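Local atomic coordinates of 3-hydroxyisobutyrate dehydrogenase (Thermus thermophilus, PDB entry 2CVZ), a protein that catalyses the NADP-dependent oxidation of 3-hydroxyisobutyrate, a step of valine catabolism, and binds NADPH in a Rossmann-type domain. Residues P25-N30 / E46-E51; V4-L9 / V58-L63. One frame throughout, in Å; residues are numbered along the deposited sequence.

Interactions 1 and 2 lie in one sheet of the dinucleotide-binding domain, their centres about 9 Å apart. Strands 26-29 and 4-7, one from each contact, are neighbours in this sheet: L27 O lies 2.8 Å from F6 N and L27 N 2.9 Å from V4 O, both probable hydrogen bonds, so the four strands run in the order 46-47, 26-29, 4-7, 58-61. Interaction 1 pairs the outermost strand at this side with the next, whereas interaction 2 sits deeper, fully buried. Strands 26-29, 4-7 and 58-61 lead to NADPH at their C-terminal ends: N30 takes the adenosine ribose and its 2'-phosphate, while G8, L9, C62 and L63 border the two riboses and the adenine.

Interaction 1: P25-N30 / E46-E51; sequences PTLVWN and EAVPLE. With NDP (NADPH dihydro-nicotinamide-adenine-dinucleotide phosphate), chain G.
W29 lies against L50, with CB of L50 3.8 Å from the centroid of the indole five-membered ring and 9° off its normal, a CH-pi contact over the face. CD1 of L50 continues along the same side, 3.8 Å from CE3 of W29. The two segments belong to the beta-alpha-beta unit of strand 26-29, helix 34-43 and strand 46-47 in the Rossmann-type domain. With CG of W29 anti to the backbone N (chi1 177°), the indole swings to the chain after strand 46-47, and V48 O meets its edge in the ring plane, 3.1 Å from CD1. A water accepts from L50 N at 3.2 Å and weakly from W29 NE1. Were the indole replaced by an alanine, CB and CD1 of L50 would probably lose the surface they lie on and the water its weak second donor.

Behind the ring, parallel pairing sets the register. T26 O accepts from E46 N, E46 O from V28 N at 2.9 Å, and V28 O from V48 N at 3.0 Å. On one face CB of L27 touches CG2 of V48, and CD2 of L27 lies alongside E46, meeting both CB and OE1; OE2 forms a salt bridge with R52 NH1. On the other, V28 and A47 pack more loosely, toward helix 34-43.

NDP C2A lies at the W29 ring edge, near CZ3. Beyond the strand, N30 binds the cofactor: OD1 accepts from NDP O3B and L9 N; ND2 donates to T32 O and, at 3.0 Å and nearly straight (165°), to O2X of the 2'-phosphate.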
loop_
_atom_site.group_PDB
_atom_site.type_symbol
_atom_site.label_atom_id
_atom_site.label_comp_id
_atom_site.label_asym_id
_atom_site.label_seq_id
_atom_site.Cartn_x
_atom_site.Cartn_y
_atom_site.Cartn_z
ATOM N N PRO C 25 -36.965 -21.605 -27.051
ATOM C CA PRO C 25 -37.627 -20.471 -27.707
ATOM C C PRO C 25 -37.214 -19.290 -26.830
ATOM O O PRO C 25 -37.515 -19.276 -25.633
ATOM C CB PRO C 25 -39.110 -20.803 -27.559
ATOM C CG PRO C 25 -39.122 -22.306 -27.541
ATOM C CD PRO C 25 -37.949 -22.624 -26.645
ATOM N N THR C 26 -36.530 -18.309 -27.407
ATOM C CA THR C 26 -36.035 -17.192 -26.612
ATOM C C THR C 26 -36.445 -15.800 -27.064
ATOM O O THR C 26 -36.326 -15.451 -28.238
ATOM C CB THR C 26 -34.488 -17.234 -26.550
ATOM O OG1 THR C 26 -34.065 -18.505 -26.045
ATOM C CG2 THR C 26 -33.950 -16.130 -25.652
ATOM N N LEU C 27 -36.921 -15.007 -26.109
ATOM C CA LEU C 27 -37.314 -13.630 -26.372
ATOM C C LEU C 27 -36.159 -12.752 -25.898
ATOM O O LEU C 27 -35.577 -13.005 -24.843
ATOM C CB LEU C 27 -38.576 -13.267 -25.585
ATOM C CG LEU C 27 -39.828 -14.128 -25.761
ATOM C CD1 LEU C 27 -40.977 -13.484 -24.996
ATOM C CD2 LEU C 27 -40.181 -14.258 -27.241
ATOM N N VAL C 28 -35.809 -11.734 -26.675
ATOM C CA VAL C 28 -34.726 -10.850 -26.271
ATOM C C VAL C 28 -35.112 -9.384 -26.388
ATOM O O VAL C 28 -35.917 -9.000 -27.239
ATOM C CB VAL C 28 -33.435 -11.086 -27.104
ATOM C CG1 VAL C 28 -32.877 -12.472 -26.824
ATOM C CG2 VAL C 28 -33.728 -10.923 -28.592
ATOM N N TRP C 29 -34.541 -8.572 -25.506
ATOM C CA TRP C 29 -34.788 -7.140 -25.507
ATOM C C TRP C 29 -33.504 -6.427 -25.133
ATOM O O TRP C 29 -32.723 -6.923 -24.318
ATOM C CB TRP C 29 -35.873 -6.762 -24.498
ATOM C CG TRP C 29 -36.097 -5.276 -24.422
ATOM C CD1 TRP C 29 -36.928 -4.528 -25.208
ATOM C CD2 TRP C 29 -35.443 -4.353 -23.540
ATOM N NE1 TRP C 29 -36.832 -3.197 -24.869
ATOM C CE2 TRP C 29 -35.927 -3.063 -23.848
ATOM C CE3 TRP C 29 -34.492 -4.491 -22.517
ATOM C CZ2 TRP C 29 -35.493 -1.914 -23.170
ATOM C CZ3 TRP C 29 -34.060 -3.349 -21.842
ATOM C CH2 TRP C 29 -34.564 -2.078 -22.174
ATOM N N ASN C 30 -33.289 -5.266 -25.740
ATOM C CA ASN C 30 -32.116 -4.455 -25.464
ATOM C C ASN C 30 -32.515 -2.990 -25.598
ATOM O O ASN C 30 -33.318 -2.636 -26.463
ATOM C CB ASN C 30 -30.988 -4.775 -26.447
ATOM C CG ASN C 30 -29.671 -4.140 -26.046
ATOM O OD1 ASN C 30 -29.118 -4.452 -24.992
ATOM N ND2 ASN C 30 -29.162 -3.241 -26.883
ATOM N N GLU C 46 -36.247 -13.967 -30.620
ATOM C CA GLU C 46 -37.311 -13.066 -31.048
ATOM C C GLU C 46 -37.200 -11.751 -30.294
ATOM O O GLU C 46 -37.398 -11.703 -29.079
ATOM C CB GLU C 46 -38.693 -13.674 -30.794
ATOM C CG GLU C 46 -39.811 -12.952 -31.548
ATOM C CD GLU C 46 -41.202 -13.412 -31.144
ATOM O OE1 GLU C 46 -41.372 -14.609 -30.832
ATOM O OE2 GLU C 46 -42.131 -12.575 -31.155
ATOM N N ALA C 47 -36.865 -10.685 -31.015
ATOM C CA ALA C 47 -36.746 -9.367 -30.404
ATOM C C ALA C 47 -38.153 -8.875 -30.100
ATOM O O ALA C 47 -39.008 -8.853 -30.982
ATOM C CB ALA C 47 -36.043 -8.409 -31.359
ATOM N N VAL C 48 -38.399 -8.489 -28.851
ATOM C CA VAL C 48 -39.722 -8.019 -28.451
ATOM C C VAL C 48 -39.650 -6.825 -27.507
ATOM O O VAL C 48 -38.604 -6.550 -26.920
ATOM C CB VAL C 48 -40.510 -9.129 -27.715
ATOM C CG1 VAL C 48 -40.679 -10.343 -28.612
ATOM C CG2 VAL C 48 -39.782 -9.511 -26.433
ATOM N N PRO C 49 -40.764 -6.084 -27.362
ATOM C CA PRO C 49 -40.741 -4.938 -26.452
ATOM C C PRO C 49 -40.588 -5.500 -25.039
ATOM O O PRO C 49 -41.060 -6.603 -24.749
ATOM C CB PRO C 49 -42.100 -4.280 -26.687
ATOM C CG PRO C 49 -42.970 -5.432 -27.091
ATOM C CD PRO C 49 -42.071 -6.197 -28.031
ATOM N N LEU C 50 -39.924 -4.745 -24.173
ATOM C CA LEU C 50 -39.666 -5.173 -22.805
ATOM C C LEU C 50 -40.811 -5.882 -22.088
ATOM O O LEU C 50 -40.582 -6.846 -21.359
ATOM C CB LEU C 50 -39.205 -3.977 -21.969
ATOM C CG LEU C 50 -38.745 -4.295 -20.547
ATOM C CD1 LEU C 50 -37.619 -5.319 -20.586
ATOM C CD2 LEU C 50 -38.284 -3.019 -19.865
ATOM N N GLU C 51 -42.038 -5.419 -22.295
ATOM C CA GLU C 51 -43.194 -6.016 -21.631
ATOM C C GLU C 51 -43.353 -7.521 -21.858
ATOM O O GLU C 51 -43.703 -8.260 -20.938
ATOM C CB GLU C 51 -44.481 -5.308 -22.067
ATOM C CG GLU C 51 -45.690 -5.673 -21.218
ATOM C CD GLU C 51 -47.003 -5.249 -21.849
ATOM O OE1 GLU C 51 -47.102 -4.085 -22.294
ATOM O OE2 GLU C 51 -47.937 -6.081 -21.896
HETATM P PA NDP G . -21.708 -3.942 -21.853
HETATM O O1A NDP G . -21.174 -4.525 -23.055
HETATM O O2A NDP G . -21.372 -2.549 -21.388
HETATM O O5B NDP G . -23.333 -4.096 -21.975
HETATM C C5B NDP G . -24.177 -3.565 -20.947
HETATM C C4B NDP G . -25.578 -3.916 -21.427
HETATM O O4B NDP G . -26.484 -3.354 -20.439
HETATM C C3B NDP G . -25.997 -3.400 -22.765
HETATM O O3B NDP G . -26.856 -4.380 -23.404
HETATM C C2B NDP G . -26.770 -2.172 -22.476
HETATM O O2B NDP G . -27.668 -1.679 -23.473
HETATM C C1B NDP G . -27.388 -2.532 -21.161
HETATM N N9A NDP G . -27.760 -1.335 -20.358
HETATM C C8A NDP G . -26.916 -0.335 -19.819
HETATM N N7A NDP G . -27.616 0.567 -19.160
HETATM C C5A NDP G . -28.926 0.184 -19.252
HETATM C C6A NDP G . -30.144 0.713 -18.769
HETATM N N6A NDP G . -30.151 1.836 -18.050
HETATM N N1A NDP G . -31.306 0.068 -19.043
HETATM C C2A NDP G . -31.294 -1.070 -19.774
HETATM N N3A NDP G . -30.200 -1.653 -20.275
HETATM C C4A NDP G . -29.033 -0.970 -19.976
HETATM O O3 NDP G . -21.454 -4.888 -20.622
HETATM P PN NDP G . -20.775 -6.311 -20.365
HETATM O O1N NDP G . -19.366 -6.184 -20.752
HETATM O O2N NDP G . -21.683 -7.269 -21.078
HETATM O O5D NDP G . -21.033 -6.476 -18.798
HETATM C C5D NDP G . -22.378 -6.634 -18.240
HETATM C C4D NDP G . -22.212 -7.269 -16.826
HETATM O O4D NDP G . -21.420 -8.444 -16.974
HETATM C C3D NDP G . -21.420 -6.365 -15.877
HETATM O O3D NDP G . -21.994 -6.449 -14.565
HETATM C C2D NDP G . -20.007 -6.877 -15.961
HETATM O O2D NDP G . -19.274 -6.447 -14.827
HETATM C C1D NDP G . -20.340 -8.426 -16.036
HETATM N N1N NDP G . -19.247 -9.276 -16.601
HETATM C C2N NDP G . -18.531 -8.792 -17.732
HETATM C C3N NDP G . -17.489 -9.661 -18.254
HETATM C C7N NDP G . -16.707 -9.248 -19.425
HETATM O O7N NDP G . -15.612 -9.764 -19.732
HETATM N N7N NDP G . -17.166 -8.279 -20.239
HETATM C C4N NDP G . -17.256 -10.893 -17.627
HETATM C C5N NDP G . -17.959 -11.331 -16.542
HETATM C C6N NDP G . -18.955 -10.526 -16.028
HETATM P P2B NDP G . -27.225 -0.858 -24.716
HETATM O O1X NDP G . -28.441 -0.088 -25.045
HETATM O O2X NDP G . -26.812 -1.806 -25.786
HETATM O O3X NDP G . -26.068 0.065 -24.338
HETATM O O HOH W 1 -39.707 -1.665 -25.054
#

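Interaction 2: V4-L9 / V58-L63; sequences VAFIGL and VIFTCL. With NDP (NADPH dihydro-nicotinamide-adenine-dinucleotide phosphate), chain G.
V4-L9 and V58-L63 pair as parallel strands whose axes approach to 4.6 Å and diverge by 18°, with four backbone hydrogen bonds: A5 N to V58 O, F60 N to A5 O, I7 N to F60 O and C62 N to I7 O. V4, F6, V58 and F60 share one face, where F6 meets A17 and L20 of helix 13-23 and F60 also L20. There F6 and F60 cross at about a right angle, CD1 of F6 a tight 3.3 Å from CB of F60, while CZ of F6 reaches CB of C62 at 3.7 Å. The F60 ring turns its edge to A5 O, in plane and 3.4 Å from CD1.

The reverse face, A5, I7, I59 and T61, is mostly aliphatic; I7 packs on V72 and L76 of helix 66-76, and A5, I7 and I59 on V53. CB of I7 lies 3.8 Å from CG2 of T61, and CG1, anti to the carbonyl carbon (chi1 -64°), leads CD1 to CG2 of I59. T61 OG1 is hydrogen-bonded to D88 OD1 and W86 NE1.

G8, of the probable GxGxxG motif, passes close to CD2 of L63, where a side chain would clash. That methyl lies 3.6 Å from NDP N3A, and SG of C62 equally near O4D. Side-chain contacts to the cofactor are thus van der Waals in kind, while L63 O lies 3.1 Å from O3D.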
loop_
_atom_site.group_PDB
_atom_site.type_symbol
_atom_site.label_atom_id
_atom_site.label_comp_id
_atom_site.label_asym_id
_atom_site.label_seq_id
_atom_site.Cartn_x
_atom_site.Cartn_y
_atom_site.Cartn_z
ATOM N N VAL C 4 -37.921 -18.633 -22.587
ATOM C CA VAL C 4 -36.964 -17.938 -21.745
ATOM C C VAL C 4 -36.771 -16.577 -22.395
ATOM O O VAL C 4 -37.138 -16.382 -23.556
ATOM C CB VAL C 4 -35.615 -18.687 -21.660
ATOM C CG1 VAL C 4 -35.834 -20.067 -21.049
ATOM C CG2 VAL C 4 -34.986 -18.802 -23.042
ATOM N N ALA C 5 -36.225 -15.625 -21.651
ATOM C CA ALA C 5 -36.016 -14.294 -22.199
ATOM C C ALA C 5 -34.716 -13.735 -21.665
ATOM O O ALA C 5 -34.299 -14.081 -20.563
ATOM C CB ALA C 5 -37.178 -13.384 -21.817
ATOM N N PHE C 6 -34.073 -12.875 -22.448
ATOM C CA PHE C 6 -32.815 -12.281 -22.024
ATOM C C PHE C 6 -32.869 -10.765 -22.169
ATOM O O PHE C 6 -33.320 -10.241 -23.193
ATOM C CB PHE C 6 -31.656 -12.829 -22.861
ATOM C CG PHE C 6 -30.318 -12.721 -22.183
ATOM C CD1 PHE C 6 -29.767 -13.820 -21.526
ATOM C CD2 PHE C 6 -29.616 -11.518 -22.176
ATOM C CE1 PHE C 6 -28.537 -13.720 -20.871
ATOM C CE2 PHE C 6 -28.387 -11.408 -21.526
ATOM C CZ PHE C 6 -27.846 -12.511 -20.873
ATOM N N ILE C 7 -32.408 -10.067 -21.136
ATOM C CA ILE C 7 -32.385 -8.610 -21.135
ATOM C C ILE C 7 -30.947 -8.123 -21.024
ATOM O O ILE C 7 -30.226 -8.519 -20.108
ATOM C CB ILE C 7 -33.185 -8.040 -19.943
ATOM C CG1 ILE C 7 -34.662 -8.416 -20.075
ATOM C CG2 ILE C 7 -33.004 -6.531 -19.873
ATOM C CD1 ILE C 7 -35.496 -8.056 -18.860
ATOM N N GLY C 8 -30.536 -7.269 -21.956
ATOM C CA GLY C 8 -29.182 -6.744 -21.930
ATOM C C GLY C 8 -28.251 -7.514 -22.844
ATOM O O GLY C 8 -27.509 -8.391 -22.399
ATOM N N LEU C 9 -28.284 -7.180 -24.131
ATOM C CA LEU C 9 -27.445 -7.852 -25.115
ATOM C C LEU C 9 -26.113 -7.133 -25.302
ATOM O O LEU C 9 -25.823 -6.612 -26.379
ATOM C CB LEU C 9 -28.192 -7.942 -26.451
ATOM C CG LEU C 9 -29.597 -8.548 -26.356
ATOM C CD1 LEU C 9 -30.269 -8.515 -27.720
ATOM C CD2 LEU C 9 -29.507 -9.983 -25.840
ATOM N N VAL C 58 -38.359 -18.204 -17.367
ATOM C CA VAL C 58 -37.073 -17.799 -16.819
ATOM C C VAL C 58 -36.584 -16.545 -17.531
ATOM O O VAL C 58 -36.436 -16.525 -18.754
ATOM C CB VAL C 58 -36.001 -18.898 -16.983
ATOM C CG1 VAL C 58 -34.707 -18.466 -16.296
ATOM C CG2 VAL C 58 -36.504 -20.210 -16.402
ATOM N N ILE C 59 -36.345 -15.498 -16.751
ATOM C CA ILE C 59 -35.865 -14.231 -17.281
ATOM C C ILE C 59 -34.397 -14.065 -16.899
ATOM O O ILE C 59 -34.033 -14.255 -15.738
ATOM C CB ILE C 59 -36.664 -13.046 -16.692
ATOM C CG1 ILE C 59 -38.122 -13.122 -17.153
ATOM C CG2 ILE C 59 -36.035 -11.726 -17.113
ATOM C CD1 ILE C 59 -39.011 -12.059 -16.551
ATOM N N PHE C 60 -33.562 -13.726 -17.878
ATOM C CA PHE C 60 -32.136 -13.512 -17.637
ATOM C C PHE C 60 -31.782 -12.046 -17.831
ATOM O O PHE C 60 -32.345 -11.374 -18.692
ATOM C CB PHE C 60 -31.265 -14.297 -18.622
ATOM C CG PHE C 60 -31.336 -15.784 -18.472
ATOM C CD1 PHE C 60 -32.402 -16.501 -19.003
ATOM C CD2 PHE C 60 -30.310 -16.477 -17.839
ATOM C CE1 PHE C 60 -32.443 -17.891 -18.909
ATOM C CE2 PHE C 60 -30.340 -17.869 -17.740
ATOM C CZ PHE C 60 -31.408 -18.576 -18.276
ATOM N N THR C 61 -30.832 -11.558 -17.041
ATOM C CA THR C 61 -30.370 -10.187 -17.175
ATOM C C THR C 61 -28.857 -10.151 -17.042
ATOM O O THR C 61 -28.273 -10.902 -16.267
ATOM C CB THR C 61 -30.970 -9.246 -16.099
ATOM O OG1 THR C 61 -30.824 -9.834 -14.800
ATOM C CG2 THR C 61 -32.438 -8.971 -16.382
ATOM N N CYS C 62 -28.222 -9.301 -17.836
ATOM C CA CYS C 62 -26.781 -9.131 -17.759
ATOM C C CYS C 62 -26.553 -7.666 -18.071
ATOM O O CYS C 62 -26.229 -7.292 -19.201
ATOM C CB CYS C 62 -26.044 -10.011 -18.764
ATOM S SG CYS C 62 -24.268 -10.005 -18.452
ATOM N N LEU C 63 -26.752 -6.846 -17.044
ATOM C CA LEU C 63 -26.627 -5.399 -17.146
ATOM C C LEU C 63 -25.380 -4.904 -16.412
ATOM O O LEU C 63 -24.707 -5.674 -15.727
ATOM C CB LEU C 63 -27.895 -4.766 -16.564
ATOM C CG LEU C 63 -29.177 -5.289 -17.231
ATOM C CD1 LEU C 63 -30.409 -4.894 -16.423
ATOM C CD2 LEU C 63 -29.257 -4.746 -18.648
HETATM P PA NDP G . -21.708 -3.942 -21.853
HETATM O O1A NDP G . -21.174 -4.525 -23.055
HETATM O O2A NDP G . -21.372 -2.549 -21.388
HETATM O O5B NDP G . -23.333 -4.096 -21.975
HETATM C C5B NDP G . -24.177 -3.565 -20.947
HETATM C C4B NDP G . -25.578 -3.916 -21.427
HETATM O O4B NDP G . -26.484 -3.354 -20.439
HETATM C C3B NDP G . -25.997 -3.400 -22.765
HETATM O O3B NDP G . -26.856 -4.380 -23.404
HETATM C C2B NDP G . -26.770 -2.172 -22.476
HETATM O O2B NDP G . -27.668 -1.679 -23.473
HETATM C C1B NDP G . -27.388 -2.532 -21.161
HETATM N N9A NDP G . -27.760 -1.335 -20.358
HETATM C C8A NDP G . -26.916 -0.335 -19.819
HETATM N N7A NDP G . -27.616 0.567 -19.160
HETATM C C5A NDP G . -28.926 0.184 -19.252
HETATM C C6A NDP G . -30.144 0.713 -18.769
HETATM N N6A NDP G . -30.151 1.836 -18.050
HETATM N N1A NDP G . -31.306 0.068 -19.043
HETATM C C2A NDP G . -31.294 -1.070 -19.774
HETATM N N3A NDP G . -30.200 -1.653 -20.275
HETATM C C4A NDP G . -29.033 -0.970 -19.976
HETATM O O3 NDP G . -21.454 -4.888 -20.622
HETATM P PN NDP G . -20.775 -6.311 -20.365
HETATM O O1N NDP G . -19.366 -6.184 -20.752
HETATM O O2N NDP G . -21.683 -7.269 -21.078
HETATM O O5D NDP G . -21.033 -6.476 -18.798
HETATM C C5D NDP G . -22.378 -6.634 -18.240
HETATM C C4D NDP G . -22.212 -7.269 -16.826
HETATM O O4D NDP G . -21.420 -8.444 -16.974
HETATM C C3D NDP G . -21.420 -6.365 -15.877
HETATM O O3D NDP G . -21.994 -6.449 -14.565
HETATM C C2D NDP G . -20.007 -6.877 -15.961
HETATM O O2D NDP G . -19.274 -6.447 -14.827
HETATM C C1D NDP G . -20.340 -8.426 -16.036
HETATM N N1N NDP G . -19.247 -9.276 -16.601
HETATM C C2N NDP G . -18.531 -8.792 -17.732
HETATM C C3N NDP G . -17.489 -9.661 -18.254
HETATM C C7N NDP G . -16.707 -9.248 -19.425
HETATM O O7N NDP G . -15.612 -9.764 -19.732
HETATM N N7N NDP G . -17.166 -8.279 -20.239
HETATM C C4N NDP G . -17.256 -10.893 -17.627
HETATM C C5N NDP G . -17.959 -11.331 -16.542
HETATM C C6N NDP G . -18.955 -10.526 -16.028
HETATM P P2B NDP G . -27.225 -0.858 -24.716
HETATM O O1X NDP G . -28.441 -0.088 -25.045
HETATM O O2X NDP G . -26.812 -1.806 -25.786
HETATM O O3X NDP G . -26.068 0.065 -24.338
#